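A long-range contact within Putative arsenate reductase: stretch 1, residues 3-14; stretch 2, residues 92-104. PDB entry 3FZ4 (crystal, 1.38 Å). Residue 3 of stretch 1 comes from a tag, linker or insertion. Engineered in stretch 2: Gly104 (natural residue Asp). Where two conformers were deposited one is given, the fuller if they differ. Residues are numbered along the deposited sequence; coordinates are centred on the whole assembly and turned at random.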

# COMPACT_ATOMS: atom_id res chain seq x y z
N ALA A 3 -15.60 -0.68 -8.12
CA ALA A 3 -15.66 0.22 -6.96
C ALA A 3 -14.66 1.38 -7.08
O ALA A 3 -13.55 1.20 -7.60
CB ALA A 3 -15.45 -0.62 -5.58
N MSE A 4 -15.05 2.57 -6.63
CA MSE A 4 -14.11 3.67 -6.56
C MSE A 4 -12.94 3.33 -5.64
O MSE A 4 -11.81 3.75 -5.90
CB MSE A 4 -14.78 4.93 -6.03
CG MSE A 4 -15.54 5.70 -7.07
SE MSE A 4 -15.85 7.49 -6.45
CE MSE A 4 -16.57 6.97 -4.72
N LEU A 5 -13.22 2.56 -4.57
CA LEU A 5 -12.17 2.18 -3.60
C LEU A 5 -11.58 0.82 -3.87
O LEU A 5 -12.30 -0.17 -4.08
CB LEU A 5 -12.65 2.19 -2.14
CG LEU A 5 -13.13 3.50 -1.55
CD1 LEU A 5 -13.63 3.25 -0.17
CD2 LEU A 5 -12.01 4.54 -1.50
N THR A 6 -10.25 0.79 -3.89
CA THR A 6 -9.48 -0.45 -3.98
C THR A 6 -8.72 -0.63 -2.65
O THR A 6 -8.11 0.33 -2.15
CB THR A 6 -8.52 -0.43 -5.17
OG1 THR A 6 -9.29 -0.14 -6.34
CG2 THR A 6 -7.83 -1.72 -5.32
N PHE A 7 -8.85 -1.81 -2.06
CA PHE A 7 -8.28 -2.13 -0.75
C PHE A 7 -7.27 -3.26 -0.94
O PHE A 7 -7.65 -4.37 -1.28
CB PHE A 7 -9.42 -2.54 0.19
CG PHE A 7 -8.97 -2.98 1.55
CD1 PHE A 7 -8.37 -2.07 2.44
CD2 PHE A 7 -9.16 -4.31 1.94
CE1 PHE A 7 -8.00 -2.51 3.73
CE2 PHE A 7 -8.79 -4.75 3.22
CZ PHE A 7 -8.18 -3.86 4.10
N TYR A 8 -5.99 -2.94 -0.76
CA TYR A 8 -4.94 -3.95 -0.90
C TYR A 8 -4.63 -4.55 0.46
O TYR A 8 -4.36 -3.82 1.42
CB TYR A 8 -3.68 -3.34 -1.48
CG TYR A 8 -3.76 -3.06 -2.94
CD1 TYR A 8 -3.42 -4.05 -3.84
CD2 TYR A 8 -4.16 -1.82 -3.43
CE1 TYR A 8 -3.51 -3.84 -5.20
CE2 TYR A 8 -4.21 -1.58 -4.82
CZ TYR A 8 -3.88 -2.62 -5.68
OH TYR A 8 -3.95 -2.43 -7.06
N GLU A 9 -4.65 -5.88 0.54
CA GLU A 9 -4.57 -6.58 1.83
C GLU A 9 -3.81 -7.88 1.65
O GLU A 9 -3.40 -8.23 0.55
CB GLU A 9 -5.97 -6.85 2.39
CG GLU A 9 -6.83 -7.70 1.44
CD GLU A 9 -8.03 -8.29 2.13
OE1 GLU A 9 -8.02 -8.37 3.36
OE2 GLU A 9 -8.97 -8.67 1.43
N TYR A 10 -3.64 -8.61 2.74
CA TYR A 10 -2.97 -9.91 2.74
C TYR A 10 -3.57 -10.74 3.89
O TYR A 10 -3.93 -10.16 4.90
CB TYR A 10 -1.47 -9.65 2.95
CG TYR A 10 -0.63 -10.89 2.81
CD1 TYR A 10 -0.52 -11.56 1.59
CD2 TYR A 10 0.09 -11.37 3.90
CE1 TYR A 10 0.26 -12.75 1.48
CE2 TYR A 10 0.89 -12.52 3.79
CZ TYR A 10 0.97 -13.19 2.59
OH TYR A 10 1.74 -14.33 2.50
N PRO A 11 -3.67 -12.08 3.74
CA PRO A 11 -4.32 -12.86 4.81
C PRO A 11 -3.64 -12.77 6.17
O PRO A 11 -4.34 -12.66 7.19
CB PRO A 11 -4.26 -14.31 4.28
CG PRO A 11 -4.31 -14.11 2.78
CD PRO A 11 -3.36 -12.95 2.58
N LYS A 12 -2.31 -12.80 6.20
CA LYS A 12 -1.58 -12.70 7.47
C LYS A 12 -1.23 -11.25 7.71
O LYS A 12 -0.09 -10.79 7.50
CB LYS A 12 -0.32 -13.56 7.46
CG LYS A 12 0.32 -13.69 8.85
CD LYS A 12 1.65 -14.45 8.85
CE LYS A 12 2.47 -14.10 10.09
NZ LYS A 12 1.89 -14.64 11.34
N CYS A 13 -2.24 -10.50 8.11
CA CYS A 13 -2.08 -9.05 8.26
C CYS A 13 -3.15 -8.60 9.21
O CYS A 13 -4.32 -8.42 8.84
CB CYS A 13 -2.25 -8.35 6.92
SG CYS A 13 -2.16 -6.55 6.98
N SER A 14 -2.77 -8.39 10.46
CA SER A 14 -3.79 -8.03 11.44
C SER A 14 -4.38 -6.62 11.20
O SER A 14 -5.60 -6.39 11.45
CB SER A 14 -3.23 -8.15 12.85
OG SER A 14 -2.28 -7.15 13.08
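Stretch 2, residues 92-104: GMLIKRPLLVKEG

Stretch 2 begins with a 3-10 segment at Gly92 to Leu94, where Ile95 N donates to Gly92 O at 3.2 Å, then runs through a loop into a strand at Leu99 to Lys102. That strand lies beside the strand of stretch 1, Leu5 to Glu9. Their axes approach to 4.6 Å and their N-to-C directions differ by 162°, so the pairing is antiparallel. The register is Leu5 with Lys102, Thr6 with Val101, Phe7 with Leu100 and Tyr8 with Leu99, at CA-CA distances of 4.6, 5.0, 4.8 and 5.0 Å respectively. The peptide bond before Pro98 is cis, just ahead of the strand. At the other end Glu103 leaves the extended conformation, with phi/psi of 48/45°.

The alternation expected of an antiparallel ladder is borne out by the hydrogen bonds. Thr6 N donates to Val101 O at 2.8 Å and Val101 N returns a bond to Thr6 O at 2.9 Å; two residues on, Tyr8 N to Leu99 O (2.9 Å) and Leu99 N to Tyr8 O (3.2 Å) repeat the pattern. Their N-H...O angles lie between 150° and 169°. A further bond, Glu103 N to Met4 O at 2.9 Å and 168°, extends the ladder beyond the strand. The intervening non-hydrogen-bonded pairs bring CA-H groups to the same carbonyls: Leu5 CA lies 3.2 Å from Val101 O, and Phe7 CA 3.4 Å from Leu99 O. Near Met4, one water accepts from Gly104 N at 3.0 Å and lies 3.0 Å from Thr6 OG1 in a second hydrogen bond, linking the two stretches; Gly104 is an engineered residue.

The side chains divide between the two faces of the sheet. Leu5, Phe7, Leu100 and Lys102 share one. There Leu5 CD2 lies 3.8 Å from Lys102 CB and 4.3 Å from Leu100 CG, while Phe7 CD1 is 4.2 Å from Leu100 CD1. The Phe7 ring also meets Pro98, the residue just before the paired strand, with Phe7 CE1 3.6 Å from Pro98 CB. Thr6, Tyr8, Leu99 and Val101 occupy the other face. Tyr8 CB and Leu99 CB are 4.0 Å apart, and Val101 CG2 approaches the edge of the Tyr8 ring, 4.1 Å from CE2. Beyond the strand, the SE atom of Met4, a selenomethionine, comes within 3.4 Å of Glu103 OE2.

Past Glu9, contact passes to the segment preceding the second strand. Selenomethionine Met93 lies over one face of the Tyr10 ring: its CE and SE atoms are each 3.9 Å from the ring centroid and 19° off the normal, supporting CH-pi and sulfur-aromatic contacts. Arg97 points toward stretch 1, its CD 3.6 Å from Tyr10 CB. Its guanidinium reaches the turn that follows, where NH1 makes a weak hydrogen bond to Lys12 O (3.3 Å, 131°) and NE lies 3.5 Å from Cys13 SG, which sits at the guanidinium edge. Together the two stretches bury 876 Å², counting both sides.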

# COMPACT_ATOMS: atom_id res chain seq x y z
N GLY A 92 4.95 -7.92 -3.88
CA GLY A 92 3.95 -7.32 -3.02
C GLY A 92 4.28 -7.36 -1.54
O GLY A 92 3.73 -6.56 -0.79
N MSE A 93 5.13 -8.30 -1.11
CA MSE A 93 5.51 -8.40 0.30
C MSE A 93 6.40 -7.23 0.72
O MSE A 93 6.59 -7.02 1.92
CB MSE A 93 6.27 -9.70 0.58
CG MSE A 93 5.42 -10.97 0.50
SE MSE A 93 3.81 -11.02 1.64
CE MSE A 93 2.61 -9.97 0.52
N LEU A 94 6.93 -6.49 -0.25
CA LEU A 94 7.74 -5.28 0.02
C LEU A 94 6.90 -4.05 0.28
O LEU A 94 7.42 -3.08 0.80
CB LEU A 94 8.66 -4.98 -1.17
CG LEU A 94 9.88 -5.89 -1.27
CD1 LEU A 94 10.68 -5.65 -2.57
CD2 LEU A 94 10.75 -5.70 -0.02
N ILE A 95 5.63 -4.11 -0.09
CA ILE A 95 4.77 -2.93 -0.07
C ILE A 95 4.06 -2.83 1.31
O ILE A 95 3.60 -3.83 1.86
CB ILE A 95 3.70 -2.96 -1.20
CG1 ILE A 95 4.35 -3.26 -2.55
CG2 ILE A 95 2.87 -1.69 -1.20
CD1 ILE A 95 3.37 -3.42 -3.67
N LYS A 96 4.01 -1.63 1.88
CA LYS A 96 3.26 -1.40 3.11
C LYS A 96 1.80 -1.81 2.88
O LYS A 96 1.25 -1.54 1.80
CB LYS A 96 3.35 0.09 3.40
CG LYS A 96 2.62 0.53 4.64
CD LYS A 96 3.17 -0.13 5.88
CE LYS A 96 2.63 0.58 7.11
NZ LYS A 96 2.91 -0.13 8.38
N ARG A 97 1.17 -2.40 3.89
CA ARG A 97 -0.24 -2.80 3.75
C ARG A 97 -0.94 -2.52 5.08
O ARG A 97 -0.26 -2.45 6.12
CB ARG A 97 -0.38 -4.29 3.37
CG ARG A 97 0.37 -5.19 4.33
CD ARG A 97 0.15 -6.63 4.01
NE ARG A 97 0.67 -7.49 5.06
CZ ARG A 97 1.81 -8.17 4.98
NH1 ARG A 97 2.15 -8.95 6.00
NH2 ARG A 97 2.56 -8.10 3.89
N PRO A 98 -2.25 -2.32 5.07
CA PRO A 98 -3.08 -2.19 3.87
C PRO A 98 -2.84 -0.90 3.10
O PRO A 98 -2.21 0.04 3.60
CB PRO A 98 -4.50 -2.19 4.43
CG PRO A 98 -4.35 -1.63 5.83
CD PRO A 98 -3.01 -2.13 6.32
N LEU A 99 -3.37 -0.85 1.88
CA LEU A 99 -3.45 0.39 1.12
C LEU A 99 -4.89 0.61 0.74
O LEU A 99 -5.61 -0.34 0.41
CB LEU A 99 -2.69 0.31 -0.19
CG LEU A 99 -1.23 -0.08 -0.14
CD1 LEU A 99 -0.71 -0.28 -1.57
CD2 LEU A 99 -0.40 0.98 0.59
N LEU A 100 -5.33 1.86 0.84
CA LEU A 100 -6.64 2.27 0.35
C LEU A 100 -6.44 3.27 -0.77
O LEU A 100 -5.70 4.24 -0.61
CB LEU A 100 -7.49 2.82 1.49
CG LEU A 100 -8.97 3.01 1.16
CD1 LEU A 100 -9.65 1.68 0.99
CD2 LEU A 100 -9.66 3.84 2.24
N VAL A 101 -7.06 2.98 -1.91
CA VAL A 101 -6.85 3.70 -3.16
C VAL A 101 -8.22 4.12 -3.67
O VAL A 101 -9.15 3.33 -3.64
CB VAL A 101 -6.12 2.80 -4.15
CG1 VAL A 101 -5.88 3.50 -5.49
CG2 VAL A 101 -4.79 2.31 -3.57
N LYS A 102 -8.33 5.37 -4.13
CA LYS A 102 -9.61 5.87 -4.65
C LYS A 102 -9.38 6.36 -6.07
O LYS A 102 -8.60 7.27 -6.30
CB LYS A 102 -10.19 7.00 -3.80
CG LYS A 102 -11.64 7.35 -4.15
CD LYS A 102 -12.23 8.36 -3.17
CE LYS A 102 -11.49 9.71 -3.24
NZ LYS A 102 -12.18 10.82 -2.49
N GLU A 103 -10.06 5.71 -7.01
CA GLU A 103 -9.91 6.06 -8.44
C GLU A 103 -8.43 6.17 -8.82
O GLU A 103 -7.99 7.10 -9.48
CB GLU A 103 -10.69 7.33 -8.81
CG GLU A 103 -12.17 7.18 -8.48
CD GLU A 103 -13.06 8.35 -8.87
OE1 GLU A 103 -12.69 9.52 -8.66
OE2 GLU A 103 -14.17 8.07 -9.36
N GLY A 104 -7.65 5.19 -8.37
CA GLY A 104 -6.24 5.14 -8.74
C GLY A 104 -5.29 5.96 -7.88
O GLY A 104 -4.09 5.86 -8.05
O HOH W 1 -8.91 2.67 -7.23